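Local atomic coordinates of DUF1214 domain-containing protein (PDB entry 6ANS), a protein that is of unknown function, belongs to the DUF1214 family and in the crystal binds phosphate and sodium ions. Residues Gly147-Lys158 against Leu266-Asn275; Ala85-Ser96 against Tyr111-Tyr122. All blocks are in the same frame, centred on the assembly; numbering follows the deposited sequence.

Contact 1 (Gly147-Lys158 against Leu266-Asn275); sequences GKMLQTGFLDAK and LCQSVGGDPN
A Schellman motif that ends helix 264-269 meets the chain leading into strand 151-155, and S269, its last helical residue, receives selenomethionine M149 and K148. The backbone N of M149 donates to S269 O over 2.8 Å, in the carbonyl plane but bent at the hydrogen (142°). K148, its chain bent at chi2, brings NZ 3.0 Å from S269 OG as a hydrogen-bond donor; that hydroxyl in turn donates to L266 O, a chain of two hydrogen bonds from lysine to helix carbonyl. G271, with positive phi, is the C-prime residue, and its N bonds to Q268 O while G272 N bonds to C267 O.

Farther along, P274 lies over the F154 ring in a CH-pi contact: its CG is 3.5 Å from the ring centroid and 14° off the normal. N275 ND2 sits at the edge of the same ring and is modelled donating to D156 OD2, but at 2.5 Å the exact length is doubtful; carboxylate and amide are almost coplanar, 17° apart. K158 NZ makes a salt bridge to D156 OD2 and a hydrogen bond to N275 OD1, the latter from above the amide's carbonyl plane; its side chain is poorly ordered, so both are less certain. Y133 of strand 133-140 bonds both N275 ND2 and D273 OD2. D273 OD1 accepts from N275 N at 2.7 Å, closing an Asx turn that packs on F154 of strand 151-155, outermost in its sheet within this chain.

Contact 2 (Ala85-Ser96 against Tyr111-Tyr122); sequences ADGAWPGFFSPS and YQYARVDGRCEY. With PO4 (phosphate ion), chain E.
F93 and Y113 form a single antiparallel bridge, a hydrogen-bonded pair: F93 N donates to Y113 O over 2.9 Å, and Y113 N to F93 O over 2.8 Å, the latter nearly along the C=O axis (170°). CA-H...O contacts flank the bridge, the shortest from F92 CA to Y113 O at 3.3 Å. The two side chains of the pair run side by side in the same direction. F93 CE1 comes within 3.4 Å of Y113 CD2, with the ring planes inclined at 47°. F93 takes the chi1 of 68° that sets CG between its backbone N and carbonyl carbon, and this turns one ring face to Y113 CB.

P95 extends the apolar patch, its CD 3.7 Å from Y111 CB and its CG close to Y113 CB. F92 instead packs CD1 against the CB atoms of Q112 and A114. At the other end, Y122 OH donates to G87 O at 2.7 Å and accepts from D117 N, so two bonds fix the hydroxyl, while P90 CG lies at the edge of the tyrosine ring.

A second shell of polar contacts surrounds them. R115 NH1 donates to Y113 OH and helps position that ring. Water 4 links S96 O and Y111 N, and Y111 OH donates to phosphate O3 at 2.6 Å; Y278, R194 and R366 also bind this ion, which probably came from the crystallisation liquor. Farther out, R212 of strand 207-212 bonds G87 O, and M80 of helix 60-83 touches both F93 and Y113. The loop 85-96 thus lies along the edge of strand 109-115 away from strand 188-196, although F92 still reaches L191 and V193 of that strand.

In the fold
Both contacts reach the antiparallel sheet ordered 109-115, 188-196, 133-140, 151-155, at opposite edges. Contact 2 pairs a loop with outermost strand 109-115 by one bridge, while contact 1 packs a helix end and turn beside 151-155 and the chain leading into it. They meet where CE of selenomethionine M149 packs 3.7 Å from Y113 CE1. Both are partly buried: contact 2 has seven buried among fifteen touching residues and none exposed, contact 1 five among seventeen and two exposed, although its centre lies nearer the chain centre (about 11 Å against 17 Å). The chemistry differs too: contact 2 combines its bridge with aromatic and proline packing, while contact 1 relies more on lysine, aspartate and asparagine bonds.

Contact 1 (Gly147-Lys158 against Leu266-Asn275)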
loop_
_atom_site.group_PDB
_atom_site.type_symbol
_atom_site.label_atom_id
_atom_site.label_comp_id
_atom_site.label_asym_id
_atom_site.label_seq_id
_atom_site.Cartn_x
_atom_site.Cartn_y
_atom_site.Cartn_z
ATOM N N GLY A 147 -7.142 -22.737 -1.031
ATOM C CA GLY A 147 -6.052 -22.750 -0.072
ATOM C C GLY A 147 -4.691 -23.022 -0.687
ATOM O O GLY A 147 -3.743 -23.355 0.027
ATOM N N LYS A 148 -4.562 -22.865 -1.999
ATOM C CA LYS A 148 -3.355 -23.238 -2.708
ATOM C C LYS A 148 -2.982 -22.118 -3.659
ATOM O O LYS A 148 -3.815 -21.298 -4.031
ATOM C CB LYS A 148 -3.540 -24.535 -3.512
ATOM C CG LYS A 148 -3.820 -25.775 -2.689
ATOM C CD LYS A 148 -2.563 -26.230 -1.971
ATOM C CE LYS A 148 -2.748 -27.591 -1.308
ATOM N NZ LYS A 148 -1.650 -27.842 -0.329
HETATM N N MSE A 149 -1.734 -22.120 -4.091
HETATM C CA MSE A 149 -1.357 -21.324 -5.247
HETATM C C MSE A 149 -0.571 -22.172 -6.234
HETATM O O MSE A 149 0.608 -21.924 -6.466
HETATM C CB MSE A 149 -0.522 -20.103 -4.845
HETATM C CG MSE A 149 -1.268 -18.986 -4.222
HETATM SE SE MSE A 149 -0.009 -17.486 -3.985
HETATM C CE MSE A 149 -0.040 -16.729 -5.748
ATOM N N LEU A 150 -1.240 -23.156 -6.823
ATOM C CA LEU A 150 -0.578 -24.110 -7.700
ATOM C C LEU A 150 0.039 -23.412 -8.907
ATOM O O LEU A 150 -0.559 -22.513 -9.501
ATOM C CB LEU A 150 -1.582 -25.174 -8.150
ATOM C CG LEU A 150 -2.186 -26.015 -7.022
ATOM C CD1 LEU A 150 -3.344 -26.873 -7.538
ATOM C CD2 LEU A 150 -1.101 -26.899 -6.415
ATOM N N GLN A 151 1.242 -23.845 -9.269
ATOM C CA GLN A 151 1.991 -23.207 -10.339
ATOM C C GLN A 151 1.599 -23.768 -11.697
ATOM O O GLN A 151 1.417 -24.974 -11.853
ATOM C CB GLN A 151 3.495 -23.394 -10.112
ATOM C CG GLN A 151 4.368 -22.616 -11.060
ATOM C CD GLN A 151 5.729 -22.330 -10.472
ATOM O OE1 GLN A 151 6.641 -23.167 -10.544
ATOM N NE2 GLN A 151 5.878 -21.149 -9.874
ATOM N N THR A 152 1.511 -22.889 -12.691
ATOM C CA THR A 152 1.222 -23.300 -14.056
ATOM C C THR A 152 2.367 -23.042 -15.039
ATOM O O THR A 152 2.355 -23.620 -16.127
ATOM C CB THR A 152 -0.047 -22.597 -14.568
ATOM O OG1 THR A 152 0.074 -21.174 -14.375
ATOM C CG2 THR A 152 -1.277 -23.116 -13.841
ATOM N N GLY A 153 3.356 -22.226 -14.684
ATOM C CA GLY A 153 4.492 -21.952 -15.552
ATOM C C GLY A 153 5.596 -21.313 -14.741
ATOM O O GLY A 153 5.384 -20.852 -13.615
ATOM N N PHE A 154 6.789 -21.284 -15.327
ATOM C CA PHE A 154 7.946 -20.812 -14.587
ATOM C C PHE A 154 9.039 -20.384 -15.555
ATOM O O PHE A 154 9.259 -21.031 -16.574
ATOM C CB PHE A 154 8.484 -21.886 -13.629
ATOM C CG PHE A 154 9.631 -21.402 -12.797
ATOM C CD1 PHE A 154 9.401 -20.641 -11.655
ATOM C CD2 PHE A 154 10.941 -21.676 -13.171
ATOM C CE1 PHE A 154 10.467 -20.168 -10.884
ATOM C CE2 PHE A 154 12.002 -21.220 -12.414
ATOM C CZ PHE A 154 11.767 -20.458 -11.262
ATOM N N LEU A 155 9.712 -19.286 -15.226
ATOM C CA LEU A 155 10.849 -18.825 -16.014
ATOM C C LEU A 155 11.822 -18.110 -15.091
ATOM O O LEU A 155 11.410 -17.246 -14.310
ATOM C CB LEU A 155 10.388 -17.888 -17.137
ATOM C CG LEU A 155 11.419 -17.192 -18.014
ATOM C CD1 LEU A 155 12.159 -18.197 -18.861
ATOM C CD2 LEU A 155 10.749 -16.146 -18.897
ATOM N N ASP A 156 13.090 -18.506 -15.158
ATOM C CA ASP A 156 14.179 -17.856 -14.433
ATOM C C ASP A 156 15.336 -17.652 -15.412
ATOM O O ASP A 156 15.167 -17.747 -16.636
ATOM C CB ASP A 156 14.583 -18.651 -13.184
ATOM C CG ASP A 156 15.187 -20.014 -13.507
ATOM O OD1 ASP A 156 15.401 -20.342 -14.694
ATOM O OD2 ASP A 156 15.449 -20.770 -12.545
ATOM N N ALA A 157 16.542 -17.386 -14.874
ATOM C CA ALA A 157 17.718 -17.118 -15.720
ATOM C C ALA A 157 18.100 -18.314 -16.589
ATOM O O ALA A 157 18.744 -18.140 -17.632
ATOM C CB ALA A 157 18.925 -16.734 -14.869
ATOM N N LYS A 158 17.753 -19.533 -16.166
ATOM C CA LYS A 158 18.153 -20.721 -16.918
ATOM C C LYS A 158 17.625 -20.681 -18.347
ATOM O O LYS A 158 18.258 -21.224 -19.262
ATOM C CB LYS A 158 17.652 -21.988 -16.225
ATOM C CG LYS A 158 18.123 -22.204 -14.808
ATOM C CD LYS A 158 17.680 -23.583 -14.328
ATOM C CE LYS A 158 18.117 -23.831 -12.898
ATOM N NZ LYS A 158 17.618 -22.754 -12.002
ATOM N N LEU A 266 4.479 -29.607 -0.884
ATOM C CA LEU A 266 3.545 -28.726 -0.197
ATOM C C LEU A 266 3.972 -27.261 -0.315
ATOM O O LEU A 266 3.136 -26.388 -0.571
ATOM C CB LEU A 266 3.427 -29.136 1.273
ATOM C CG LEU A 266 2.497 -28.256 2.123
ATOM C CD1 LEU A 266 1.046 -28.356 1.637
ATOM C CD2 LEU A 266 2.598 -28.676 3.583
ATOM N N CYS A 267 5.268 -26.970 -0.153
ATOM C CA CYS A 267 5.729 -25.587 -0.302
ATOM C C CYS A 267 5.467 -25.067 -1.703
ATOM O O CYS A 267 5.073 -23.906 -1.874
ATOM C CB CYS A 267 7.211 -25.464 0.026
ATOM S SG CYS A 267 7.572 -25.737 1.748
ATOM N N GLN A 268 5.682 -25.910 -2.718
ATOM C CA GLN A 268 5.391 -25.509 -4.089
ATOM C C GLN A 268 3.898 -25.248 -4.274
ATOM O O GLN A 268 3.508 -24.285 -4.945
ATOM C CB GLN A 268 5.880 -26.590 -5.070
ATOM C CG GLN A 268 7.416 -26.785 -5.105
ATOM C CD GLN A 268 8.167 -25.447 -5.313
ATOM O OE1 GLN A 268 7.811 -24.654 -6.192
ATOM N NE2 GLN A 268 9.184 -25.191 -4.487
ATOM N N SER A 269 3.045 -26.093 -3.670
ATOM C CA SER A 269 1.606 -25.988 -3.882
ATOM C C SER A 269 1.017 -24.699 -3.315
ATOM O O SER A 269 -0.051 -24.278 -3.774
ATOM C CB SER A 269 0.871 -27.211 -3.293
ATOM O OG SER A 269 0.782 -27.152 -1.874
ATOM N N VAL A 270 1.693 -24.048 -2.370
ATOM C CA VAL A 270 1.229 -22.776 -1.838
ATOM C C VAL A 270 1.966 -21.596 -2.479
ATOM O O VAL A 270 1.898 -20.474 -1.977
ATOM C CB VAL A 270 1.317 -22.727 -0.303
ATOM C CG1 VAL A 270 0.541 -23.891 0.312
ATOM C CG2 VAL A 270 2.770 -22.728 0.172
ATOM N N GLY A 271 2.620 -21.815 -3.612
ATOM C CA GLY A 271 3.198 -20.716 -4.356
ATOM C C GLY A 271 4.692 -20.565 -4.218
ATOM O O GLY A 271 5.221 -19.501 -4.560
ATOM N N GLY A 272 5.385 -21.595 -3.742
ATOM C CA GLY A 272 6.825 -21.552 -3.662
ATOM C C GLY A 272 7.475 -21.428 -5.030
ATOM O O GLY A 272 6.858 -21.554 -6.087
ATOM N N ASP A 273 8.772 -21.175 -4.988
ATOM C CA ASP A 273 9.583 -21.068 -6.189
ATOM C C ASP A 273 10.261 -22.411 -6.402
ATOM O O ASP A 273 10.955 -22.881 -5.487
ATOM C CB ASP A 273 10.614 -19.942 -6.031
ATOM C CG ASP A 273 11.572 -19.801 -7.238
ATOM O OD1 ASP A 273 11.984 -20.823 -7.820
ATOM O OD2 ASP A 273 11.949 -18.649 -7.578
ATOM N N PRO A 274 10.107 -23.049 -7.566
ATOM C CA PRO A 274 10.641 -24.416 -7.744
ATOM C C PRO A 274 12.157 -24.521 -7.732
ATOM O O PRO A 274 12.654 -25.657 -7.738
ATOM C CB PRO A 274 10.083 -24.838 -9.110
ATOM C CG PRO A 274 9.838 -23.556 -9.827
ATOM C CD PRO A 274 9.358 -22.599 -8.750
ATOM N N ASN A 275 12.904 -23.403 -7.736
ATOM C CA ASN A 275 14.348 -23.449 -7.515
ATOM C C ASN A 275 14.722 -23.567 -6.053
ATOM O O ASN A 275 15.900 -23.778 -5.752
ATOM C CB ASN A 275 15.052 -22.197 -8.056
ATOM C CG ASN A 275 15.138 -22.189 -9.554
ATOM O OD1 ASN A 275 15.296 -23.238 -10.186
ATOM N ND2 ASN A 275 15.037 -21.006 -10.140
HETATM O O HOH W 1 6.444 -24.819 -8.299
HETATM O O HOH W 2 2.832 -25.730 -7.632
#

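Contact 2 (Ala85-Ser96 against Tyr111-Tyr122)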
loop_
_atom_site.group_PDB
_atom_site.type_symbol
_atom_site.label_atom_id
_atom_site.label_comp_id
_atom_site.label_asym_id
_atom_site.label_seq_id
_atom_site.Cartn_x
_atom_site.Cartn_y
_atom_site.Cartn_z
ATOM N N ALA A 85 -7.320 -6.377 -9.868
ATOM C CA ALA A 85 -7.898 -7.657 -10.269
ATOM C C ALA A 85 -8.494 -7.646 -11.669
ATOM O O ALA A 85 -9.171 -8.606 -12.048
ATOM C CB ALA A 85 -8.960 -8.098 -9.263
ATOM N N ASP A 86 -8.269 -6.599 -12.454
ATOM C CA ASP A 86 -8.853 -6.513 -13.789
ATOM C C ASP A 86 -7.879 -7.125 -14.794
ATOM O O ASP A 86 -6.864 -6.510 -15.144
ATOM C CB ASP A 86 -9.195 -5.065 -14.138
ATOM C CG ASP A 86 -9.922 -4.933 -15.470
ATOM O OD1 ASP A 86 -10.090 -5.953 -16.175
ATOM O OD2 ASP A 86 -10.364 -3.809 -15.796
ATOM N N GLY A 87 -8.212 -8.327 -15.280
ATOM C CA GLY A 87 -7.378 -9.018 -16.249
ATOM C C GLY A 87 -7.219 -8.286 -17.564
ATOM O O GLY A 87 -6.294 -8.590 -18.321
ATOM N N ALA A 88 -8.101 -7.330 -17.861
ATOM C CA ALA A 88 -7.897 -6.478 -19.026
ATOM C C ALA A 88 -6.903 -5.358 -18.757
ATOM O O ALA A 88 -6.365 -4.770 -19.708
ATOM C CB ALA A 88 -9.226 -5.866 -19.481
ATOM N N TRP A 89 -6.646 -5.053 -17.490
ATOM C CA TRP A 89 -5.786 -3.932 -17.109
ATOM C C TRP A 89 -4.869 -4.357 -15.974
ATOM O O TRP A 89 -4.986 -3.884 -14.841
ATOM C CB TRP A 89 -6.627 -2.707 -16.746
ATOM C CG TRP A 89 -7.291 -2.139 -17.962
ATOM C CD1 TRP A 89 -8.582 -2.333 -18.368
ATOM C CD2 TRP A 89 -6.668 -1.336 -18.971
ATOM N NE1 TRP A 89 -8.807 -1.668 -19.551
ATOM C CE2 TRP A 89 -7.647 -1.052 -19.943
ATOM C CE3 TRP A 89 -5.378 -0.825 -19.140
ATOM C CZ2 TRP A 89 -7.378 -0.271 -21.065
ATOM C CZ3 TRP A 89 -5.109 -0.052 -20.262
ATOM C CH2 TRP A 89 -6.107 0.215 -21.212
ATOM N N PRO A 90 -3.942 -5.272 -16.247
ATOM C CA PRO A 90 -3.087 -5.780 -15.176
ATOM C C PRO A 90 -2.139 -4.698 -14.678
ATOM O O PRO A 90 -1.763 -3.778 -15.409
ATOM C CB PRO A 90 -2.326 -6.923 -15.853
ATOM C CG PRO A 90 -2.241 -6.508 -17.298
ATOM C CD PRO A 90 -3.581 -5.828 -17.562
ATOM N N GLY A 91 -1.743 -4.833 -13.417
ATOM C CA GLY A 91 -0.694 -4.004 -12.857
ATOM C C GLY A 91 -0.056 -4.717 -11.691
ATOM O O GLY A 91 -0.697 -5.528 -11.017
ATOM N N PHE A 92 1.227 -4.452 -11.483
ATOM C CA PHE A 92 1.943 -5.036 -10.361
ATOM C C PHE A 92 1.602 -4.337 -9.045
ATOM O O PHE A 92 1.432 -3.115 -8.990
ATOM C CB PHE A 92 3.453 -4.968 -10.608
ATOM C CG PHE A 92 3.952 -5.964 -11.621
ATOM C CD1 PHE A 92 3.783 -7.333 -11.412
ATOM C CD2 PHE A 92 4.599 -5.544 -12.767
ATOM C CE1 PHE A 92 4.250 -8.261 -12.340
ATOM C CE2 PHE A 92 5.068 -6.463 -13.702
ATOM C CZ PHE A 92 4.889 -7.823 -13.487
ATOM N N PHE A 93 1.510 -5.124 -7.978
ATOM C CA PHE A 93 1.593 -4.605 -6.623
ATOM C C PHE A 93 2.443 -5.600 -5.849
ATOM O O PHE A 93 2.775 -6.670 -6.353
ATOM C CB PHE A 93 0.203 -4.426 -5.980
ATOM C CG PHE A 93 -0.493 -5.732 -5.709
ATOM C CD1 PHE A 93 -1.184 -6.388 -6.721
ATOM C CD2 PHE A 93 -0.433 -6.314 -4.448
ATOM C CE1 PHE A 93 -1.818 -7.600 -6.482
ATOM C CE2 PHE A 93 -1.069 -7.543 -4.197
ATOM C CZ PHE A 93 -1.755 -8.185 -5.224
ATOM N N SER A 94 2.780 -5.262 -4.609
ATOM C CA SER A 94 3.645 -6.107 -3.800
ATOM C C SER A 94 2.804 -6.915 -2.828
ATOM O O SER A 94 2.187 -6.329 -1.939
ATOM C CB SER A 94 4.653 -5.242 -3.042
ATOM O OG SER A 94 5.283 -5.985 -2.015
ATOM N N PRO A 95 2.743 -8.255 -2.943
ATOM C CA PRO A 95 1.952 -9.051 -2.002
ATOM C C PRO A 95 2.659 -9.346 -0.687
ATOM O O PRO A 95 2.096 -10.056 0.154
ATOM C CB PRO A 95 1.698 -10.353 -2.790
ATOM C CG PRO A 95 2.970 -10.523 -3.580
ATOM C CD PRO A 95 3.427 -9.106 -3.935
ATOM N N SER A 96 3.886 -8.871 -0.505
ATOM C CA SER A 96 4.572 -8.921 0.782
ATOM C C SER A 96 5.710 -7.918 0.744
ATOM O O SER A 96 6.401 -7.807 -0.274
ATOM C CB SER A 96 5.124 -10.309 1.115
ATOM O OG SER A 96 4.139 -11.134 1.718
ATOM N N TYR A 111 8.913 -8.706 -4.037
ATOM C CA TYR A 111 7.829 -9.487 -4.611
ATOM C C TYR A 111 6.965 -8.582 -5.463
ATOM O O TYR A 111 6.643 -7.455 -5.065
ATOM C CB TYR A 111 6.934 -10.118 -3.544
ATOM C CG TYR A 111 7.535 -11.211 -2.708
ATOM C CD1 TYR A 111 7.599 -12.523 -3.181
ATOM C CD2 TYR A 111 7.975 -10.955 -1.410
ATOM C CE1 TYR A 111 8.124 -13.543 -2.400
ATOM C CE2 TYR A 111 8.497 -11.969 -0.615
ATOM C CZ TYR A 111 8.564 -13.265 -1.124
ATOM O OH TYR A 111 9.070 -14.270 -0.351
ATOM N N GLN A 112 6.537 -9.101 -6.605
ATOM C CA GLN A 112 5.591 -8.387 -7.440
ATOM C C GLN A 112 4.551 -9.374 -7.932
ATOM O O GLN A 112 4.889 -10.482 -8.346
ATOM C CB GLN A 112 6.281 -7.712 -8.618
ATOM C CG GLN A 112 7.268 -6.639 -8.181
ATOM C CD GLN A 112 7.827 -5.906 -9.369
ATOM O OE1 GLN A 112 8.761 -6.369 -10.016
ATOM N NE2 GLN A 112 7.198 -4.787 -9.712
ATOM N N TYR A 113 3.293 -8.953 -7.910
ATOM C CA TYR A 113 2.171 -9.812 -8.228
ATOM C C TYR A 113 1.253 -9.045 -9.159
ATOM O O TYR A 113 0.977 -7.861 -8.934
ATOM C CB TYR A 113 1.439 -10.214 -6.929
ATOM C CG TYR A 113 0.220 -11.112 -7.024
ATOM C CD1 TYR A 113 0.227 -12.372 -6.441
ATOM C CD2 TYR A 113 -0.951 -10.690 -7.641
ATOM C CE1 TYR A 113 -0.888 -13.195 -6.484
ATOM C CE2 TYR A 113 -2.079 -11.515 -7.689
ATOM C CZ TYR A 113 -2.041 -12.764 -7.100
ATOM O OH TYR A 113 -3.151 -13.597 -7.140
ATOM N N ALA A 114 0.776 -9.719 -10.197
ATOM C CA ALA A 114 -0.267 -9.169 -11.048
ATOM C C ALA A 114 -1.333 -10.228 -11.283
ATOM O O ALA A 114 -1.017 -11.396 -11.547
ATOM C CB ALA A 114 0.287 -8.684 -12.389
ATOM N N ARG A 115 -2.592 -9.808 -11.196
ATOM C CA ARG A 115 -3.691 -10.664 -11.613
ATOM C C ARG A 115 -3.719 -10.725 -13.124
ATOM O O ARG A 115 -3.601 -9.704 -13.800
ATOM C CB ARG A 115 -5.034 -10.144 -11.099
ATOM C CG ARG A 115 -5.205 -10.189 -9.596
ATOM C CD ARG A 115 -5.191 -11.622 -9.084
ATOM N NE ARG A 115 -6.416 -12.363 -9.356
ATOM C CZ ARG A 115 -6.785 -13.430 -8.654
ATOM N NH1 ARG A 115 -6.018 -13.852 -7.653
ATOM N NH2 ARG A 115 -7.906 -14.079 -8.943
ATOM N N VAL A 116 -3.852 -11.931 -13.661
ATOM C CA VAL A 116 -3.957 -12.117 -15.091
ATOM C C VAL A 116 -5.120 -13.074 -15.341
ATOM O O VAL A 116 -5.637 -13.711 -14.426
ATOM C CB VAL A 116 -2.634 -12.639 -15.695
ATOM C CG1 VAL A 116 -1.504 -11.607 -15.523
ATOM C CG2 VAL A 116 -2.233 -13.939 -15.028
ATOM N N ASP A 117 -5.532 -13.151 -16.601
ATOM C CA ASP A 117 -6.537 -14.092 -17.079
ATOM C C ASP A 117 -5.829 -15.085 -17.995
ATOM O O ASP A 117 -5.331 -14.704 -19.061
ATOM C CB ASP A 117 -7.641 -13.347 -17.832
ATOM C CG ASP A 117 -8.790 -14.239 -18.267
ATOM O OD1 ASP A 117 -8.607 -15.464 -18.426
ATOM O OD2 ASP A 117 -9.889 -13.684 -18.492
ATOM N N GLY A 118 -5.819 -16.357 -17.604
ATOM C CA GLY A 118 -5.113 -17.360 -18.393
ATOM C C GLY A 118 -5.635 -17.545 -19.808
ATOM O O GLY A 118 -4.972 -18.202 -20.621
ATOM N N ARG A 119 -6.796 -16.991 -20.125
ATOM C CA ARG A 119 -7.317 -17.083 -21.479
ATOM C C ARG A 119 -6.826 -15.957 -22.379
ATOM O O ARG A 119 -7.127 -15.962 -23.574
ATOM C CB ARG A 119 -8.845 -17.089 -21.440
ATOM C CG ARG A 119 -9.431 -18.246 -20.624
ATOM C CD ARG A 119 -10.901 -18.012 -20.338
ATOM N NE ARG A 119 -11.113 -16.785 -19.577
ATOM C CZ ARG A 119 -12.314 -16.324 -19.236
ATOM N NH1 ARG A 119 -13.405 -16.988 -19.601
ATOM N NH2 ARG A 119 -12.430 -15.196 -18.546
ATOM N N CYS A 120 -6.080 -15.002 -21.839
ATOM C CA CYS A 120 -5.585 -13.852 -22.576
ATOM C C CYS A 120 -4.064 -13.944 -22.675
ATOM O O CYS A 120 -3.451 -14.894 -22.186
ATOM C CB CYS A 120 -6.048 -12.556 -21.888
ATOM S SG CYS A 120 -7.873 -12.509 -21.659
ATOM N N GLU A 121 -3.447 -12.946 -23.304
ATOM C CA GLU A 121 -1.995 -12.923 -23.438
ATOM C C GLU A 121 -1.431 -11.606 -22.916
ATOM O O GLU A 121 -2.059 -10.552 -23.060
ATOM C CB GLU A 121 -1.596 -13.143 -24.892
ATOM C CG GLU A 121 -2.094 -14.484 -25.447
ATOM C CD GLU A 121 -1.517 -14.780 -26.822
ATOM O OE1 GLU A 121 -1.617 -13.902 -27.701
ATOM O OE2 GLU A 121 -0.950 -15.874 -27.013
ATOM N N TYR A 122 -0.245 -11.670 -22.310
ATOM C CA TYR A 122 0.365 -10.530 -21.645
ATOM C C TYR A 122 1.826 -10.396 -22.050
ATOM O O TYR A 122 2.522 -11.386 -22.311
ATOM C CB TYR A 122 0.259 -10.655 -20.103
ATOM C CG TYR A 122 -1.181 -10.736 -19.645
ATOM C CD1 TYR A 122 -1.874 -9.603 -19.234
ATOM C CD2 TYR A 122 -1.856 -11.948 -19.662
ATOM C CE1 TYR A 122 -3.200 -9.688 -18.829
ATOM C CE2 TYR A 122 -3.180 -12.048 -19.273
ATOM C CZ TYR A 122 -3.848 -10.922 -18.860
ATOM O OH TYR A 122 -5.158 -11.037 -18.481
HETATM P P PO4 E . 9.652 -17.641 -0.985
HETATM O O1 PO4 E . 11.088 -18.095 -1.080
HETATM O O2 PO4 E . 9.366 -17.385 0.460
HETATM O O3 PO4 E . 9.410 -16.400 -1.806
HETATM O O4 PO4 E . 8.800 -18.762 -1.526
HETATM O O HOH W 3 -3.165 -7.121 -12.196
HETATM O O HOH W 4 8.459 -7.041 -1.625
#